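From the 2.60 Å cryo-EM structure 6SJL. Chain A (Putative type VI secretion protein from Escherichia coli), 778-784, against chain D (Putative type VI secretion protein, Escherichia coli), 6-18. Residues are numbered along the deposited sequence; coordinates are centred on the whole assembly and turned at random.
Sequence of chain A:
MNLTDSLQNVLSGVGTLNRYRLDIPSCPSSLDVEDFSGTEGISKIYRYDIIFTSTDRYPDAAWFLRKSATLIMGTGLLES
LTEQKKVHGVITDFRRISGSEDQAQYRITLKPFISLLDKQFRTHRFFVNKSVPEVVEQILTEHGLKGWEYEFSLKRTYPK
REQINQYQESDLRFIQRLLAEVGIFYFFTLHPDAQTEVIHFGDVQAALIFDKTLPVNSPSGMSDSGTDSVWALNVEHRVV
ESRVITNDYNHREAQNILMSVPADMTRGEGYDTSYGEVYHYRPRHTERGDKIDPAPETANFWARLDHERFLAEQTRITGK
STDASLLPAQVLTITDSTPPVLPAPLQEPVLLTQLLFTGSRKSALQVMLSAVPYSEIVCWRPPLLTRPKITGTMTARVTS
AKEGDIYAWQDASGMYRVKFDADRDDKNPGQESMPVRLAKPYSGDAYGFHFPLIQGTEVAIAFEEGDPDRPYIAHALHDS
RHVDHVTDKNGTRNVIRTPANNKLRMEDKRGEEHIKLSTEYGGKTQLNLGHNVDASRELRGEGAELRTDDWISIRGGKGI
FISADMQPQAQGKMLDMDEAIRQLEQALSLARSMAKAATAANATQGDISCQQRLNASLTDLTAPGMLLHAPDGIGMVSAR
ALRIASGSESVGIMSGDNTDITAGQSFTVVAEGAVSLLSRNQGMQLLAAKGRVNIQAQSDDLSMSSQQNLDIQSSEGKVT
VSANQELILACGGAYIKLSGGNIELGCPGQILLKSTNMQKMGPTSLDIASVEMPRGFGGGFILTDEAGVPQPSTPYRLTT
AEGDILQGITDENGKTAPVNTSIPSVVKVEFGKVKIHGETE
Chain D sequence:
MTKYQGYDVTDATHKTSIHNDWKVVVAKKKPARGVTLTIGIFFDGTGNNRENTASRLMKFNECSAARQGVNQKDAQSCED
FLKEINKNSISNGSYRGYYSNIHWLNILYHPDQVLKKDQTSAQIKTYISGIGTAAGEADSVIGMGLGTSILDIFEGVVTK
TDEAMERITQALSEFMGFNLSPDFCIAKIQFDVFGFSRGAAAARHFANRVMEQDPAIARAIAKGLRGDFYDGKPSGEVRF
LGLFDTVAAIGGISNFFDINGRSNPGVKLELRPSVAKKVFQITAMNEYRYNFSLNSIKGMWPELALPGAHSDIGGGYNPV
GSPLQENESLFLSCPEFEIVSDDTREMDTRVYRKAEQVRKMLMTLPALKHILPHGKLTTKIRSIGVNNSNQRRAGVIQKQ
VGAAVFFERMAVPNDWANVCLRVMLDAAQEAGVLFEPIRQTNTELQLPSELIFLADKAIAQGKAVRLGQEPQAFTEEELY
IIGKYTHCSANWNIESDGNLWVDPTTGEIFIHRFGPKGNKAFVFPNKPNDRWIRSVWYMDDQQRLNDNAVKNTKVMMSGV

Chain A, residues 778-784: GGGFILT
Chain D 6-18: GYDVTDATHKTSI

The two stretches run nearly antiparallel, their end-to-end directions 160° apart, but no hydrogen bond crosses between them. The backbones stand too far apart for sheet pairing: Gly A778 CA lies 7.5 Å from Ile D18 CA, Gly A780 CA 8.2 Å from His D14 CA, and Leu A783 CA 9.2 Å from Tyr D7 CA. Side chains bridge most of the gap; the two stretches together bury 334 Å², the glycine backbone included.

Chain A opens with three glycines. Gly A778 (psi 161°) sets its O 3.8 Å from Thr D16 CG2, a methyl presented by an m rotamer. Gly A779, at phi/psi 121/131, occupies a conformation that by itself calls for glycine; a CB there would also point toward chain D, 3.9 Å from His D14 NE2. Gly A780 (-161/-149) places its O over one face of the His D14 imidazole, 4.2 Å from His D14 CD2.

Phe A781 (-143/162; chi1 m, chi2 78°) leaves its backbone sideways, yet the ring reaches across until CZ is 3.4 Å from His D14 CB. His D14 sits in strand 13-15 at -165/143, with chi1 t and chi2 71°, its CB directed toward chain A. The edge of its ring meets the face of Phe A781, centroids 5.6 Å apart and planes at 74°, the classic aromatic arrangement of ring hydrogens against pi cloud. Phe A781 CE2 also lies 4.2 Å from Asp D11 O, in the loop before that strand.

Ile A782 (-128/120) stays out of reach. Alternation then brings Leu A783 (-82/107; chi1 t, chi2 t) toward Tyr D7 (-132/106; chi1 m, chi2 -71°). Leu A783 CD2 sits 4.1 Å from the centroid of the Tyr D7 ring, 6° off its normal, a CH-pi contact, while Leu A783 CD1 packs 3.6 Å from Tyr D7 CD2. A methyl laid on the pi face gains dispersion contact without a polar partner. Thr A784 (-118/133; chi1 p) does not touch the chain D stretch; its OG1 is hydrogen-bonded elsewhere in the structure.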

# COMPACT_ATOMS: atom_id res chain seq x y z
N GLY A 778 25.09 17.85 -53.33
CA GLY A 778 24.93 17.51 -54.73
C GLY A 778 26.23 17.08 -55.37
O GLY A 778 27.31 17.38 -54.86
N GLY A 779 26.13 16.40 -56.51
CA GLY A 779 27.28 15.84 -57.18
C GLY A 779 27.17 14.34 -57.32
O GLY A 779 26.86 13.64 -56.34
N GLY A 780 27.41 13.83 -58.51
CA GLY A 780 27.26 12.41 -58.78
C GLY A 780 28.00 11.99 -60.03
O GLY A 780 29.05 12.55 -60.36
N PHE A 781 27.46 10.98 -60.71
CA PHE A 781 28.10 10.38 -61.87
C PHE A 781 27.05 10.00 -62.90
O PHE A 781 25.85 9.89 -62.59
CB PHE A 781 28.89 9.12 -61.48
CG PHE A 781 30.06 9.38 -60.55
CD1 PHE A 781 29.87 9.58 -59.20
CD2 PHE A 781 31.36 9.36 -61.04
CE1 PHE A 781 30.94 9.79 -58.35
CE2 PHE A 781 32.43 9.57 -60.20
CZ PHE A 781 32.22 9.78 -58.85
N ILE A 782 27.50 9.80 -64.14
CA ILE A 782 26.69 9.17 -65.19
C ILE A 782 27.51 8.04 -65.77
O ILE A 782 28.60 8.26 -66.30
CB ILE A 782 26.28 10.14 -66.32
CG1 ILE A 782 25.39 11.28 -65.82
CG2 ILE A 782 25.56 9.38 -67.42
CD1 ILE A 782 26.12 12.58 -65.69
N LEU A 783 26.99 6.82 -65.68
CA LEU A 783 27.69 5.67 -66.23
C LEU A 783 27.40 5.63 -67.72
O LEU A 783 26.29 5.31 -68.13
CB LEU A 783 27.25 4.37 -65.55
CG LEU A 783 28.29 3.24 -65.54
CD1 LEU A 783 27.88 2.14 -64.59
CD2 LEU A 783 28.72 2.69 -66.90
N THR A 784 28.38 5.98 -68.54
CA THR A 784 28.28 5.82 -69.98
C THR A 784 29.35 4.86 -70.47
O THR A 784 30.51 4.96 -70.09
CB THR A 784 28.41 7.17 -70.69
OG1 THR A 784 29.64 7.80 -70.31
CG2 THR A 784 27.25 8.08 -70.32
N GLY D 6 30.20 -6.46 -65.79
CA GLY D 6 30.64 -5.34 -65.00
C GLY D 6 31.34 -4.30 -65.85
O GLY D 6 31.39 -4.38 -67.08
N TYR D 7 31.90 -3.30 -65.17
CA TYR D 7 32.49 -2.15 -65.84
C TYR D 7 33.87 -1.89 -65.28
O TYR D 7 34.00 -1.35 -64.17
CB TYR D 7 31.61 -0.92 -65.68
CG TYR D 7 30.18 -1.15 -66.09
CD1 TYR D 7 29.84 -1.32 -67.42
CD2 TYR D 7 29.18 -1.19 -65.14
CE1 TYR D 7 28.53 -1.53 -67.79
CE2 TYR D 7 27.87 -1.40 -65.50
CZ TYR D 7 27.55 -1.58 -66.83
OH TYR D 7 26.25 -1.79 -67.21
N ASP D 8 34.90 -2.23 -66.06
CA ASP D 8 36.29 -1.96 -65.68
C ASP D 8 36.49 -0.46 -65.82
O ASP D 8 36.85 0.05 -66.88
CB ASP D 8 37.25 -2.73 -66.56
CG ASP D 8 37.10 -4.23 -66.41
OD1 ASP D 8 36.68 -4.68 -65.33
OD2 ASP D 8 37.41 -4.95 -67.38
N VAL D 9 36.24 0.26 -64.74
CA VAL D 9 36.24 1.71 -64.76
C VAL D 9 37.54 2.22 -64.16
O VAL D 9 38.11 1.60 -63.25
CB VAL D 9 35.02 2.29 -64.03
CG1 VAL D 9 35.17 2.19 -62.52
CG2 VAL D 9 34.76 3.72 -64.45
N THR D 10 38.04 3.33 -64.71
CA THR D 10 39.11 4.10 -64.10
C THR D 10 38.70 5.53 -63.82
O THR D 10 39.39 6.21 -63.05
CB THR D 10 40.35 4.11 -65.01
OG1 THR D 10 40.05 4.80 -66.23
CG2 THR D 10 40.77 2.69 -65.34
N ASP D 11 37.61 6.01 -64.40
CA ASP D 11 37.05 7.32 -64.10
C ASP D 11 36.22 7.25 -62.82
O ASP D 11 35.02 7.56 -62.78
CB ASP D 11 36.23 7.80 -65.29
CG ASP D 11 36.89 7.47 -66.61
OD1 ASP D 11 38.13 7.61 -66.72
OD2 ASP D 11 36.18 7.05 -67.54
N ALA D 12 36.88 6.81 -61.76
CA ALA D 12 36.24 6.46 -60.50
C ALA D 12 36.56 7.46 -59.40
O ALA D 12 36.47 7.11 -58.22
CB ALA D 12 36.65 5.05 -60.08
N THR D 13 36.96 8.67 -59.76
CA THR D 13 37.33 9.69 -58.79
C THR D 13 36.58 10.97 -59.12
O THR D 13 36.43 11.34 -60.29
CB THR D 13 38.84 9.96 -58.80
OG1 THR D 13 39.18 10.77 -59.94
CG2 THR D 13 39.62 8.65 -58.87
N HIS D 14 36.10 11.65 -58.07
CA HIS D 14 35.39 12.91 -58.23
C HIS D 14 35.32 13.59 -56.88
O HIS D 14 35.17 12.94 -55.84
CB HIS D 14 33.99 12.71 -58.80
CG HIS D 14 33.16 13.95 -58.84
ND1 HIS D 14 33.41 14.99 -59.72
CD2 HIS D 14 32.08 14.33 -58.11
CE1 HIS D 14 32.52 15.95 -59.53
NE2 HIS D 14 31.71 15.58 -58.56
N LYS D 15 35.45 14.91 -56.90
CA LYS D 15 35.42 15.74 -55.70
C LYS D 15 34.12 16.54 -55.68
O LYS D 15 33.43 16.67 -56.69
CB LYS D 15 36.64 16.67 -55.66
CG LYS D 15 36.87 17.37 -54.33
CD LYS D 15 38.12 18.23 -54.38
CE LYS D 15 39.39 17.38 -54.41
NZ LYS D 15 39.61 16.62 -53.15
N THR D 16 33.80 17.07 -54.50
CA THR D 16 32.54 17.77 -54.28
C THR D 16 32.80 19.25 -54.02
O THR D 16 33.74 19.62 -53.33
CB THR D 16 31.77 17.16 -53.10
OG1 THR D 16 31.50 15.79 -53.38
CG2 THR D 16 30.45 17.90 -52.87
N SER D 17 31.95 20.09 -54.60
CA SER D 17 31.92 21.52 -54.33
C SER D 17 30.47 21.98 -54.46
O SER D 17 29.55 21.15 -54.51
CB SER D 17 32.88 22.28 -55.26
OG SER D 17 32.40 22.29 -56.59
N ILE D 18 30.27 23.29 -54.54
CA ILE D 18 28.91 23.83 -54.58
C ILE D 18 28.31 23.84 -55.98
O ILE D 18 27.16 24.27 -56.13
CB ILE D 18 28.89 25.25 -53.98
CG1 ILE D 18 29.71 26.20 -54.84
CG2 ILE D 18 29.44 25.23 -52.57
CD1 ILE D 18 29.53 27.66 -54.47